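PDB 6BS3: putative ATPase Rv3679 from Mycobacterium tuberculosis H37Rv, which forms one subunit of the heterodimeric BagAB complex, an ATPase whose ATP hydrolysis is required for resistance to nitric oxide and to elevated levels of glycerol. Local coordinates for residues P15-G20 with Q309-E314; H24-K29 with A39-T44; I206-L211 with L221-E226; G235-N240 with Q303-L308. All coordinates share one frame; numbering follows the deposited sequence.

How the contacts relate
The four contacts illustrate how a P-loop NTPase core is closed on both sides of one sheet. Strands 23-28, 204-210, 234-242 and 312-316 lie next to one another in that order, parallel throughout, and contacts 2, 3, 4 and 1 meet them in turn. Along the chain, contact 1 joins a segment near the N terminus to strand 312-316 late in the chain, and the others follow one another between them: contact 2, then contact 3, then contact 4. Contacts 3 and 4 have centres about 8 Å apart, whereas those of contacts 2 and 4 are about 15 Å apart. Contacts 2 and 4 include the ADP-pocket residues K29, just after its strand, and N240; contact 1 lies away from the site.

Contact 1. Residues P15-G20 with Q309-E314; sequences PSRLSG and QVPRLE
A small apolar contact at the protein surface, P15 against P311, joins the N-terminal lead-in of this P-loop NTPase domain to its last strand. Residues 15-20 precede strand 23-28, whereas 309-314 runs into strand 312-316, the outermost strand at its end of the parallel part of the sheet, with 288 residues between the two segments. The two proline rings meet through CG and CD of P15 and CB and CG of P311, and cross at about a right angle. P15 CD approaches P311 CG to 3.6 Å and P311 CB to 3.8 Å, while P15 CG also comes against P311 CG. No hydrogen bond links the two segments, and van der Waals contact between the rings does most of the joining.

Both partners are placed by their own surroundings. On the N-terminal side the chain coils back on itself, L18 N bonding to P15 O at 3.1 Å and S19 N to S16 O. On the other side P311 and L313 make backbone hydrogen bonds to V237 of the neighbouring strand 234-242. L18 and P311 also both pack on S236 of that strand, which gives the two segments a common floor.

R17 adds a looser, outer contact. Its CG sits beside both the backbone N and the carbonyl carbon (chi1 66°), and the extended chain carries the guanidinium beyond P15 toward P311, bringing R17 NH2 to 4.3 Å from P311 CD.

Contact 2. Residues H24-K29 with A39-T44; sequences HLVTGK and AALALT
H24 and V26 of strand 23-28 receive L41 of helix 34-46 in the strand-loop-helix unit of a P-loop NTPase, whose Walker A loop lies between the two elements. The contact across the segments is apolar and buried. One methyl of the leucine does the touching: L41 CD2 is 4.0 Å from H24 CB and 4.0 Å from V26 CG2, bridging two residues that are two apart on the strand and face the same way. With CG anti to its backbone N (chi1 176°), L41 extends from the helix toward the sheet, and V160 of the adjacent strand 158-162 also packs against it.

Polar interactions hold each partner from outside the interface. The H24 imidazole lies oblique to the leucine methyl; its ND1 is hydrogen-bonded to H207 NE2 on strand 204-210, and the two rings meet with planes about 15° apart. G28 and K29 carry the strand on into the nucleotide loop: G28 O accepts a bond from K34 NZ, a nucleotide-binding residue, and K29 touches the ADP. On the helix, T44 OG1 is hydrogen-bonded to S331 OG of helix 324-336.

Within helix 34-46, A40 O is gripped twice by one threonine. T44 N and T44 OG1 reach it from opposite faces of the carbonyl plane, and the hydroxyl donates from T44 OG1 to A40 O over 2.7 Å.

Contact 3. Residues I206-L211 with L221-E226; sequences IHLVTL and LEAIEE
L208, reaching from strand 204-210 onto helix 214-229, is the strand's one contributor to this buried contact, with A223 and I224 as its partners. Its CB points toward the helix, and the first torsion sets CG anti to the carbonyl carbon, beside the backbone N (chi1 -57°). At CG the side chain forks, and the two methyls find different neighbours. CD1 meets the ethyl arm of the isoleucine, 3.8 Å from I224 CG1 and 4.1 Å from I224 CD1. CD2 reaches A223 CB at 3.8 Å and closes back on I224 CG1 at 3.9 Å, so that this methylene sits against both branches of the leucine.

The two larger side chains pass at an oblique angle. I224 leaves its helix pointing along the interface, but its CG1 arm turns in far enough to approach L208. Around the pair, T27 of strand 23-28 touches L208, while V237 of strand 234-242 and L308 touch I224. All the contacts between the two segments are between aliphatic carbons. Such packing of a connecting helix on its own strand is characteristic of a beta-alpha-beta crossover, here strand 204-210, helix 214-229 and strand 234-242 in the P-loop NTPase sheet.

Contact 4. Residues G235-N240 with Q303-L308; sequences GSVIVN and QQLDAL. With ADP (adenosine-5'-diphosphate), chain C.
V237 and V239 of strand 234-242 pack against L305 and L308, which belong to the turn that follows helix 278-302. This apolar part centres on one methyl: L305 CD1 lies 4.0 Å from V239 CG2 and 4.2 Å from V237 CG1, spanning two valines whose CB atoms both point toward the turn. L305 meets each of them at a slant. L308 makes a looser approach, its CD1 coming to 4.4 Å from V237 CG2. T210 of strand 204-210 touches both valines.

A backbone bond shapes the turn. It is a type I beta turn running from L305 to L308, closed by the bond from L308 N to L305 O at 3.0 Å, and it presents both leucines to the sheet. In the parallel part of the sheet of this P-loop NTPase fold, strand 234-242 lies between strands 204-210 and 312-316, and the turn leads the chain into the latter. A polar tie, the salt bridge between D306 OD1 and R312 NH1, joins the turn to that strand as well.

Polar contacts to the nucleotide come from near the C-terminal end of strand 234-242. A chi1 of -160° turns the N240 amide away from its own backbone N and carries it to the adenine of ADP. ADP N6 donates a weak, bent bond to N240 OD1, 3.0 Å long with an N-H...O angle of 129°. The amide nitrogen is close to the same base, N240 ND2 lying 3.0 Å from ADP N7, while its hydrogen bond goes to T32 O.

Contact 1. Residues P15-G20 with Q309-E314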
loop_
_atom_site.group_PDB
_atom_site.type_symbol
_atom_site.label_atom_id
_atom_site.label_comp_id
_atom_site.label_asym_id
_atom_site.label_seq_id
_atom_site.Cartn_x
_atom_site.Cartn_y
_atom_site.Cartn_z
ATOM N N PRO A 15 -16.204 -2.355 23.174
ATOM C CA PRO A 15 -16.586 -2.061 24.566
ATOM C C PRO A 15 -17.293 -0.701 24.664
ATOM O O PRO A 15 -17.052 0.187 23.834
ATOM C CB PRO A 15 -15.234 -2.048 25.300
ATOM C CG PRO A 15 -14.304 -2.820 24.433
ATOM C CD PRO A 15 -14.738 -2.467 23.045
ATOM N N SER A 16 -18.177 -0.548 25.658
ATOM C CA SER A 16 -18.977 0.674 25.903
ATOM C C SER A 16 -18.195 1.989 25.924
ATOM O O SER A 16 -18.705 2.997 25.441
ATOM C CB SER A 16 -19.773 0.541 27.194
ATOM O OG SER A 16 -20.917 -0.252 26.940
ATOM N N ARG A 17 -16.978 1.976 26.499
ATOM C CA ARG A 17 -16.060 3.120 26.604
ATOM C C ARG A 17 -15.812 3.803 25.242
ATOM O O ARG A 17 -15.727 5.027 25.178
ATOM C CB ARG A 17 -14.734 2.705 27.282
ATOM C CG ARG A 17 -13.867 1.721 26.486
ATOM C CD ARG A 17 -12.512 1.514 27.138
ATOM N NE ARG A 17 -11.978 0.175 26.892
ATOM C CZ ARG A 17 -11.213 -0.153 25.854
ATOM N NH1 ARG A 17 -10.896 0.755 24.939
ATOM N NH2 ARG A 17 -10.765 -1.397 25.718
ATOM N N LEU A 18 -15.774 3.003 24.165
ATOM C CA LEU A 18 -15.591 3.440 22.782
ATOM C C LEU A 18 -16.768 4.265 22.248
ATOM O O LEU A 18 -16.607 4.949 21.247
ATOM C CB LEU A 18 -15.289 2.243 21.859
ATOM C CG LEU A 18 -14.009 1.441 22.121
ATOM C CD1 LEU A 18 -13.801 0.414 21.030
ATOM C CD2 LEU A 18 -12.762 2.349 22.242
ATOM N N SER A 19 -17.924 4.238 22.931
ATOM C CA SER A 19 -19.115 5.028 22.564
ATOM C C SER A 19 -18.981 6.462 23.078
ATOM O O SER A 19 -19.641 7.358 22.566
ATOM C CB SER A 19 -20.387 4.394 23.125
ATOM O OG SER A 19 -20.543 3.063 22.660
ATOM N N GLY A 20 -18.127 6.659 24.077
ATOM C CA GLY A 20 -17.843 7.974 24.653
ATOM C C GLY A 20 -16.750 8.723 23.904
ATOM O O GLY A 20 -16.584 9.930 24.105
ATOM N N GLN A 309 -4.687 -7.943 24.075
ATOM C CA GLN A 309 -5.931 -7.928 24.845
ATOM C C GLN A 309 -6.662 -6.673 24.379
ATOM O O GLN A 309 -6.870 -5.722 25.139
ATOM C CB GLN A 309 -5.653 -7.936 26.359
ATOM C CG GLN A 309 -5.000 -9.229 26.850
ATOM C CD GLN A 309 -4.650 -9.170 28.315
ATOM O OE1 GLN A 309 -3.797 -8.383 28.753
ATOM N NE2 GLN A 309 -5.296 -10.017 29.107
ATOM N N VAL A 310 -6.981 -6.670 23.071
ATOM C CA VAL A 310 -7.575 -5.581 22.323
ATOM C C VAL A 310 -8.850 -6.093 21.644
ATOM O O VAL A 310 -8.806 -7.163 21.028
ATOM C CB VAL A 310 -6.523 -5.047 21.288
ATOM C CG1 VAL A 310 -7.163 -4.222 20.182
ATOM C CG2 VAL A 310 -5.420 -4.241 21.978
ATOM N N PRO A 311 -9.977 -5.333 21.693
ATOM C CA PRO A 311 -11.188 -5.784 20.977
ATOM C C PRO A 311 -10.968 -5.951 19.472
ATOM O O PRO A 311 -10.193 -5.226 18.839
ATOM C CB PRO A 311 -12.238 -4.708 21.276
ATOM C CG PRO A 311 -11.523 -3.613 21.927
ATOM C CD PRO A 311 -10.179 -4.037 22.370
ATOM N N ARG A 312 -11.655 -6.922 18.912
ATOM C CA ARG A 312 -11.552 -7.263 17.514
ATOM C C ARG A 312 -12.894 -7.279 16.821
ATOM O O ARG A 312 -13.845 -7.903 17.301
ATOM C CB ARG A 312 -10.829 -8.617 17.372
ATOM C CG ARG A 312 -9.333 -8.451 17.126
ATOM C CD ARG A 312 -8.539 -9.665 17.533
ATOM N NE ARG A 312 -8.678 -10.749 16.563
ATOM C CZ ARG A 312 -8.132 -11.947 16.711
ATOM N NH1 ARG A 312 -7.403 -12.223 17.785
ATOM N NH2 ARG A 312 -8.300 -12.877 15.782
ATOM N N LEU A 313 -12.952 -6.604 15.680
ATOM C CA LEU A 313 -14.107 -6.495 14.794
ATOM C C LEU A 313 -13.742 -7.209 13.483
ATOM O O LEU A 313 -12.562 -7.293 13.141
ATOM C CB LEU A 313 -14.470 -4.993 14.515
ATOM C CG LEU A 313 -14.981 -4.162 15.727
ATOM C CD1 LEU A 313 -14.899 -2.673 15.462
ATOM C CD2 LEU A 313 -16.413 -4.543 16.101
ATOM N N GLU A 314 -14.759 -7.741 12.774
ATOM C CA GLU A 314 -14.609 -8.481 11.519
ATOM C C GLU A 314 -15.613 -7.981 10.501
ATOM O O GLU A 314 -16.806 -7.924 10.786
ATOM C CB GLU A 314 -14.852 -9.996 11.701
ATOM C CG GLU A 314 -13.949 -10.726 12.689
ATOM C CD GLU A 314 -14.240 -10.447 14.148
ATOM O OE1 GLU A 314 -15.419 -10.193 14.488
ATOM O OE2 GLU A 314 -13.279 -10.458 14.949
#

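Contact 2. Residues H24-K29 with A39-T44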
loop_
_atom_site.group_PDB
_atom_site.type_symbol
_atom_site.label_atom_id
_atom_site.label_comp_id
_atom_site.label_asym_id
_atom_site.label_seq_id
_atom_site.Cartn_x
_atom_site.Cartn_y
_atom_site.Cartn_z
ATOM N N HIS A 24 -11.959 9.360 16.505
ATOM C CA HIS A 24 -11.607 8.010 16.048
ATOM C C HIS A 24 -10.556 8.083 14.972
ATOM O O HIS A 24 -10.781 8.717 13.947
ATOM C CB HIS A 24 -12.834 7.232 15.527
ATOM C CG HIS A 24 -13.882 7.007 16.571
ATOM N ND1 HIS A 24 -13.909 5.847 17.335
ATOM C CD2 HIS A 24 -14.911 7.799 16.944
ATOM C CE1 HIS A 24 -14.940 5.977 18.151
ATOM N NE2 HIS A 24 -15.569 7.137 17.953
ATOM N N LEU A 25 -9.400 7.448 15.203
ATOM C CA LEU A 25 -8.341 7.465 14.201
ATOM C C LEU A 25 -8.259 6.078 13.583
ATOM O O LEU A 25 -8.120 5.096 14.306
ATOM C CB LEU A 25 -6.994 7.910 14.818
ATOM C CG LEU A 25 -6.922 9.314 15.415
ATOM C CD1 LEU A 25 -5.953 9.350 16.593
ATOM C CD2 LEU A 25 -6.430 10.321 14.386
ATOM N N VAL A 26 -8.410 5.992 12.259
ATOM C CA VAL A 26 -8.410 4.723 11.522
ATOM C C VAL A 26 -7.102 4.553 10.766
ATOM O O VAL A 26 -6.844 5.232 9.755
ATOM C CB VAL A 26 -9.677 4.528 10.616
ATOM C CG1 VAL A 26 -9.688 3.144 9.975
ATOM C CG2 VAL A 26 -10.970 4.756 11.408
ATOM N N THR A 27 -6.246 3.674 11.305
ATOM C CA THR A 27 -4.959 3.369 10.700
ATOM C C THR A 27 -4.975 1.922 10.152
ATOM O O THR A 27 -6.024 1.267 10.144
ATOM C CB THR A 27 -3.784 3.724 11.629
ATOM O OG1 THR A 27 -2.576 3.656 10.865
ATOM C CG2 THR A 27 -3.679 2.817 12.840
ATOM N N GLY A 28 -3.838 1.488 9.634
ATOM C CA GLY A 28 -3.652 0.181 9.020
ATOM C C GLY A 28 -2.685 0.276 7.851
ATOM O O GLY A 28 -2.415 1.371 7.357
ATOM N N LYS A 29 -2.136 -0.857 7.405
ATOM C CA LYS A 29 -1.204 -0.870 6.279
ATOM C C LYS A 29 -1.933 -0.396 4.990
ATOM O O LYS A 29 -3.150 -0.518 4.910
ATOM C CB LYS A 29 -0.628 -2.284 6.131
ATOM C CG LYS A 29 0.430 -2.425 5.049
ATOM C CD LYS A 29 1.291 -3.690 5.212
ATOM C CE LYS A 29 2.011 -4.022 3.926
ATOM N NZ LYS A 29 2.955 -2.962 3.536
ATOM N N ALA A 39 -15.076 5.564 6.396
ATOM C CA ALA A 39 -16.380 6.012 5.879
ATOM C C ALA A 39 -17.546 5.150 6.446
ATOM O O ALA A 39 -18.576 5.703 6.835
ATOM C CB ALA A 39 -16.394 5.964 4.365
ATOM N N ALA A 40 -17.374 3.816 6.517
ATOM C CA ALA A 40 -18.401 2.916 7.077
ATOM C C ALA A 40 -18.585 3.169 8.590
ATOM O O ALA A 40 -19.707 3.114 9.074
ATOM C CB ALA A 40 -18.035 1.456 6.815
ATOM N N LEU A 41 -17.477 3.472 9.321
ATOM C CA LEU A 41 -17.497 3.802 10.737
ATOM C C LEU A 41 -18.258 5.122 10.955
ATOM O O LEU A 41 -19.101 5.199 11.851
ATOM C CB LEU A 41 -16.063 3.850 11.341
ATOM C CG LEU A 41 -15.964 4.293 12.836
ATOM C CD1 LEU A 41 -16.839 3.427 13.737
ATOM C CD2 LEU A 41 -14.515 4.349 13.317
ATOM N N ALA A 42 -17.980 6.134 10.121
ATOM C CA ALA A 42 -18.628 7.458 10.153
ATOM C C ALA A 42 -20.132 7.309 9.981
ATOM O O ALA A 42 -20.880 7.924 10.737
ATOM C CB ALA A 42 -18.048 8.373 9.068
ATOM N N LEU A 43 -20.570 6.451 9.020
ATOM C CA LEU A 43 -21.985 6.145 8.757
ATOM C C LEU A 43 -22.623 5.505 9.965
ATOM O O LEU A 43 -23.751 5.856 10.307
ATOM C CB LEU A 43 -22.187 5.239 7.511
ATOM C CG LEU A 43 -21.926 5.883 6.125
ATOM C CD1 LEU A 43 -21.809 4.812 5.027
ATOM C CD2 LEU A 43 -23.031 6.902 5.756
ATOM N N THR A 44 -21.897 4.583 10.627
ATOM C CA THR A 44 -22.386 3.857 11.805
ATOM C C THR A 44 -22.616 4.813 12.984
ATOM O O THR A 44 -23.634 4.714 13.642
ATOM C CB THR A 44 -21.433 2.693 12.188
ATOM O OG1 THR A 44 -21.171 1.883 11.045
ATOM C CG2 THR A 44 -22.000 1.826 13.275
#

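Contact 3. Residues I206-L211 with L221-E226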
loop_
_atom_site.group_PDB
_atom_site.type_symbol
_atom_site.label_atom_id
_atom_site.label_comp_id
_atom_site.label_asym_id
_atom_site.label_seq_id
_atom_site.Cartn_x
_atom_site.Cartn_y
_atom_site.Cartn_z
ATOM N N ILE A 206 -7.573 4.825 18.676
ATOM C CA ILE A 206 -6.907 4.474 17.417
ATOM C C ILE A 206 -7.327 3.040 17.055
ATOM O O ILE A 206 -7.058 2.112 17.816
ATOM C CB ILE A 206 -5.363 4.626 17.502
ATOM C CG1 ILE A 206 -4.965 6.080 17.843
ATOM C CG2 ILE A 206 -4.672 4.155 16.207
ATOM C CD1 ILE A 206 -3.842 6.251 18.799
ATOM N N HIS A 207 -8.006 2.889 15.905
ATOM C CA HIS A 207 -8.456 1.616 15.351
ATOM C C HIS A 207 -7.468 1.209 14.260
ATOM O O HIS A 207 -6.962 2.053 13.522
ATOM C CB HIS A 207 -9.903 1.703 14.800
ATOM C CG HIS A 207 -10.867 2.313 15.764
ATOM N ND1 HIS A 207 -11.210 1.672 16.948
ATOM C CD2 HIS A 207 -11.477 3.520 15.725
ATOM C CE1 HIS A 207 -12.021 2.506 17.579
ATOM N NE2 HIS A 207 -12.225 3.622 16.872
ATOM N N LEU A 208 -7.159 -0.079 14.204
ATOM C CA LEU A 208 -6.165 -0.606 13.280
ATOM C C LEU A 208 -6.778 -1.632 12.367
ATOM O O LEU A 208 -7.164 -2.718 12.791
ATOM C CB LEU A 208 -4.955 -1.185 14.043
ATOM C CG LEU A 208 -4.247 -0.212 14.982
ATOM C CD1 LEU A 208 -4.745 -0.362 16.421
ATOM C CD2 LEU A 208 -2.753 -0.350 14.874
ATOM N N VAL A 209 -6.897 -1.255 11.110
ATOM C CA VAL A 209 -7.407 -2.121 10.060
ATOM C C VAL A 209 -6.280 -3.067 9.637
ATOM O O VAL A 209 -5.146 -2.647 9.458
ATOM C CB VAL A 209 -7.961 -1.300 8.861
ATOM C CG1 VAL A 209 -8.424 -2.213 7.724
ATOM C CG2 VAL A 209 -9.099 -0.397 9.316
ATOM N N THR A 210 -6.615 -4.345 9.485
ATOM C CA THR A 210 -5.695 -5.374 9.024
ATOM C C THR A 210 -6.399 -6.351 8.090
ATOM O O THR A 210 -7.627 -6.457 8.107
ATOM C CB THR A 210 -4.992 -6.077 10.230
ATOM O OG1 THR A 210 -3.888 -6.830 9.731
ATOM C CG2 THR A 210 -5.930 -6.997 11.038
ATOM N N LEU A 211 -5.601 -7.069 7.285
ATOM C CA LEU A 211 -6.038 -8.186 6.448
ATOM C C LEU A 211 -5.392 -9.425 7.070
ATOM O O LEU A 211 -4.388 -9.301 7.793
ATOM C CB LEU A 211 -5.609 -8.024 4.973
ATOM C CG LEU A 211 -6.201 -6.821 4.195
ATOM C CD1 LEU A 211 -5.507 -6.647 2.869
ATOM C CD2 LEU A 211 -7.711 -6.947 3.982
ATOM N N LEU A 221 0.702 -5.187 14.811
ATOM C CA LEU A 221 1.375 -5.533 16.073
ATOM C C LEU A 221 2.454 -4.503 16.453
ATOM O O LEU A 221 2.473 -4.028 17.589
ATOM C CB LEU A 221 1.972 -6.954 16.003
ATOM C CG LEU A 221 0.977 -8.118 15.895
ATOM C CD1 LEU A 221 1.692 -9.424 15.573
ATOM C CD2 LEU A 221 0.174 -8.270 17.160
ATOM N N GLU A 222 3.326 -4.148 15.484
ATOM C CA GLU A 222 4.407 -3.170 15.616
ATOM C C GLU A 222 3.880 -1.774 15.926
ATOM O O GLU A 222 4.524 -1.054 16.692
ATOM C CB GLU A 222 5.252 -3.132 14.343
ATOM C CG GLU A 222 6.175 -4.330 14.189
ATOM C CD GLU A 222 6.808 -4.511 12.823
ATOM O OE1 GLU A 222 7.620 -5.451 12.673
ATOM O OE2 GLU A 222 6.497 -3.720 11.902
ATOM N N ALA A 223 2.722 -1.385 15.325
ATOM C CA ALA A 223 2.070 -0.095 15.567
ATOM C C ALA A 223 1.457 -0.048 16.968
ATOM O O ALA A 223 1.701 0.921 17.674
ATOM C CB ALA A 223 1.013 0.200 14.508
ATOM N N ILE A 224 0.720 -1.097 17.390
ATOM C CA ILE A 224 0.126 -1.190 18.746
ATOM C C ILE A 224 1.202 -1.018 19.838
ATOM O O ILE A 224 0.987 -0.258 20.784
ATOM C CB ILE A 224 -0.722 -2.492 18.930
ATOM C CG1 ILE A 224 -2.059 -2.357 18.178
ATOM C CG2 ILE A 224 -0.944 -2.839 20.425
ATOM C CD1 ILE A 224 -2.904 -3.606 18.045
ATOM N N GLU A 225 2.359 -1.675 19.674
ATOM C CA GLU A 225 3.495 -1.616 20.606
ATOM C C GLU A 225 4.062 -0.188 20.703
ATOM O O GLU A 225 4.258 0.313 21.816
ATOM C CB GLU A 225 4.576 -2.630 20.175
ATOM C CG GLU A 225 5.805 -2.722 21.071
ATOM C CD GLU A 225 6.847 -3.743 20.636
ATOM O OE1 GLU A 225 7.067 -3.905 19.410
ATOM O OE2 GLU A 225 7.456 -4.374 21.532
ATOM N N GLU A 226 4.287 0.471 19.542
ATOM C CA GLU A 226 4.800 1.841 19.456
ATOM C C GLU A 226 3.777 2.801 20.085
ATOM O O GLU A 226 4.156 3.703 20.826
ATOM C CB GLU A 226 4.975 2.220 17.983
ATOM C CG GLU A 226 6.386 2.518 17.533
ATOM C CD GLU A 226 6.472 3.024 16.104
ATOM O OE1 GLU A 226 5.802 2.441 15.216
ATOM O OE2 GLU A 226 7.210 4.008 15.870
#

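Contact 4. Residues G235-N240 with Q303-L308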
loop_
_atom_site.group_PDB
_atom_site.type_symbol
_atom_site.label_atom_id
_atom_site.label_comp_id
_atom_site.label_asym_id
_atom_site.label_seq_id
_atom_site.Cartn_x
_atom_site.Cartn_y
_atom_site.Cartn_z
ATOM N N GLY A 235 -8.125 1.468 20.274
ATOM C CA GLY A 235 -9.548 1.185 20.203
ATOM C C GLY A 235 -9.790 -0.266 19.856
ATOM O O GLY A 235 -9.809 -1.113 20.742
ATOM N N SER A 236 -9.934 -0.572 18.571
ATOM C CA SER A 236 -10.194 -1.935 18.107
ATOM C C SER A 236 -9.255 -2.347 16.979
ATOM O O SER A 236 -8.762 -1.502 16.234
ATOM C CB SER A 236 -11.628 -2.036 17.578
ATOM O OG SER A 236 -12.619 -2.035 18.594
ATOM N N VAL A 237 -9.067 -3.655 16.808
ATOM C CA VAL A 237 -8.384 -4.196 15.630
ATOM C C VAL A 237 -9.555 -4.610 14.704
ATOM O O VAL A 237 -10.458 -5.311 15.147
ATOM C CB VAL A 237 -7.401 -5.364 15.922
ATOM C CG1 VAL A 237 -6.976 -6.069 14.627
ATOM C CG2 VAL A 237 -6.180 -4.869 16.678
ATOM N N ILE A 238 -9.582 -4.098 13.467
ATOM C CA ILE A 238 -10.640 -4.398 12.513
ATOM C C ILE A 238 -10.087 -5.298 11.430
ATOM O O ILE A 238 -9.272 -4.855 10.613
ATOM C CB ILE A 238 -11.319 -3.109 11.958
ATOM C CG1 ILE A 238 -11.777 -2.177 13.108
ATOM C CG2 ILE A 238 -12.471 -3.457 10.984
ATOM C CD1 ILE A 238 -12.360 -0.710 12.700
ATOM N N VAL A 239 -10.507 -6.576 11.440
ATOM C CA VAL A 239 -10.086 -7.571 10.453
ATOM C C VAL A 239 -11.021 -7.474 9.265
ATOM O O VAL A 239 -12.164 -7.911 9.338
ATOM C CB VAL A 239 -9.933 -9.027 10.999
ATOM C CG1 VAL A 239 -9.506 -9.987 9.882
ATOM C CG2 VAL A 239 -8.936 -9.093 12.155
ATOM N N ASN A 240 -10.531 -6.865 8.178
ATOM C CA ASN A 240 -11.271 -6.671 6.940
ATOM C C ASN A 240 -11.167 -7.886 6.001
ATOM O O ASN A 240 -10.271 -8.731 6.147
ATOM C CB ASN A 240 -10.746 -5.405 6.234
ATOM C CG ASN A 240 -11.680 -4.806 5.209
ATOM O OD1 ASN A 240 -12.902 -5.025 5.225
ATOM N ND2 ASN A 240 -11.119 -4.024 4.289
ATOM N N GLN A 303 -3.931 -15.929 14.538
ATOM C CA GLN A 303 -3.504 -16.376 15.875
ATOM C C GLN A 303 -2.502 -15.397 16.527
ATOM O O GLN A 303 -2.507 -15.261 17.750
ATOM C CB GLN A 303 -2.925 -17.811 15.808
ATOM C CG GLN A 303 -2.521 -18.430 17.149
ATOM C CD GLN A 303 -2.340 -19.926 17.061
ATOM O OE1 GLN A 303 -3.150 -20.701 17.584
ATOM N NE2 GLN A 303 -1.273 -20.372 16.403
ATOM N N GLN A 304 -1.662 -14.710 15.718
ATOM C CA GLN A 304 -0.685 -13.724 16.209
ATOM C C GLN A 304 -1.350 -12.520 16.915
ATOM O O GLN A 304 -0.699 -11.862 17.735
ATOM C CB GLN A 304 0.188 -13.214 15.059
ATOM C CG GLN A 304 1.161 -14.231 14.476
ATOM C CD GLN A 304 1.946 -13.578 13.369
ATOM O OE1 GLN A 304 1.523 -13.557 12.209
ATOM N NE2 GLN A 304 3.092 -12.999 13.706
ATOM N N LEU A 305 -2.630 -12.222 16.579
ATOM C CA LEU A 305 -3.401 -11.128 17.173
ATOM C C LEU A 305 -3.977 -11.542 18.538
ATOM O O LEU A 305 -4.261 -10.666 19.357
ATOM C CB LEU A 305 -4.556 -10.682 16.248
ATOM C CG LEU A 305 -4.236 -10.120 14.833
ATOM C CD1 LEU A 305 -5.520 -9.931 14.020
ATOM C CD2 LEU A 305 -3.459 -8.797 14.885
ATOM N N ASP A 306 -4.162 -12.865 18.782
ATOM C CA ASP A 306 -4.711 -13.428 20.032
ATOM C C ASP A 306 -3.950 -12.980 21.291
ATOM O O ASP A 306 -4.533 -12.917 22.373
ATOM C CB ASP A 306 -4.796 -14.970 19.971
ATOM C CG ASP A 306 -5.708 -15.546 18.892
ATOM O OD1 ASP A 306 -6.330 -14.750 18.142
ATOM O OD2 ASP A 306 -5.799 -16.794 18.795
ATOM N N ALA A 307 -2.664 -12.650 21.130
ATOM C CA ALA A 307 -1.769 -12.175 22.183
ATOM C C ALA A 307 -2.179 -10.794 22.715
ATOM O O ALA A 307 -1.919 -10.497 23.888
ATOM C CB ALA A 307 -0.346 -12.121 21.653
ATOM N N LEU A 308 -2.802 -9.954 21.851
ATOM C CA LEU A 308 -3.263 -8.609 22.211
ATOM C C LEU A 308 -4.566 -8.700 22.988
ATOM O O LEU A 308 -5.474 -9.420 22.574
ATOM C CB LEU A 308 -3.516 -7.738 20.962
ATOM C CG LEU A 308 -2.435 -7.639 19.895
ATOM C CD1 LEU A 308 -3.055 -7.292 18.563
ATOM C CD2 LEU A 308 -1.375 -6.616 20.273
HETATM P PB ADP C . -6.549 1.912 2.318
HETATM O O1B ADP C . -7.171 3.314 2.493
HETATM O O2B ADP C . -5.415 1.984 1.268
HETATM O O3B ADP C . -6.086 1.278 3.602
HETATM P PA ADP C . -8.976 1.199 0.761
HETATM O O1A ADP C . -8.686 2.195 -0.375
HETATM O O2A ADP C . -10.120 1.635 1.594
HETATM O O3A ADP C . -7.667 1.001 1.647
HETATM O "O5'" ADP C . -9.083 -0.290 0.227
HETATM C "C5'" ADP C . -8.171 -0.954 -0.678
HETATM C "C4'" ADP C . -8.994 -1.623 -1.755
HETATM O "O4'" ADP C . -9.788 -2.673 -1.165
HETATM C "C3'" ADP C . -9.981 -0.728 -2.508
HETATM O "O3'" ADP C . -10.033 -1.114 -3.873
HETATM C "C2'" ADP C . -11.308 -0.986 -1.781
HETATM O "O2'" ADP C . -12.463 -0.716 -2.568
HETATM C "C1'" ADP C . -11.165 -2.464 -1.425
HETATM N N9 ADP C . -11.926 -2.901 -0.254
HETATM C C8 ADP C . -11.865 -2.389 1.018
HETATM N N7 ADP C . -12.607 -3.032 1.889
HETATM C C5 ADP C . -13.203 -4.034 1.137
HETATM C C6 ADP C . -14.086 -5.085 1.477
HETATM N N6 ADP C . -14.578 -5.278 2.702
HETATM N N1 ADP C . -14.450 -5.945 0.496
HETATM C C2 ADP C . -13.973 -5.754 -0.740
HETATM N N3 ADP C . -13.158 -4.791 -1.182
HETATM C C4 ADP C . -12.794 -3.964 -0.186
#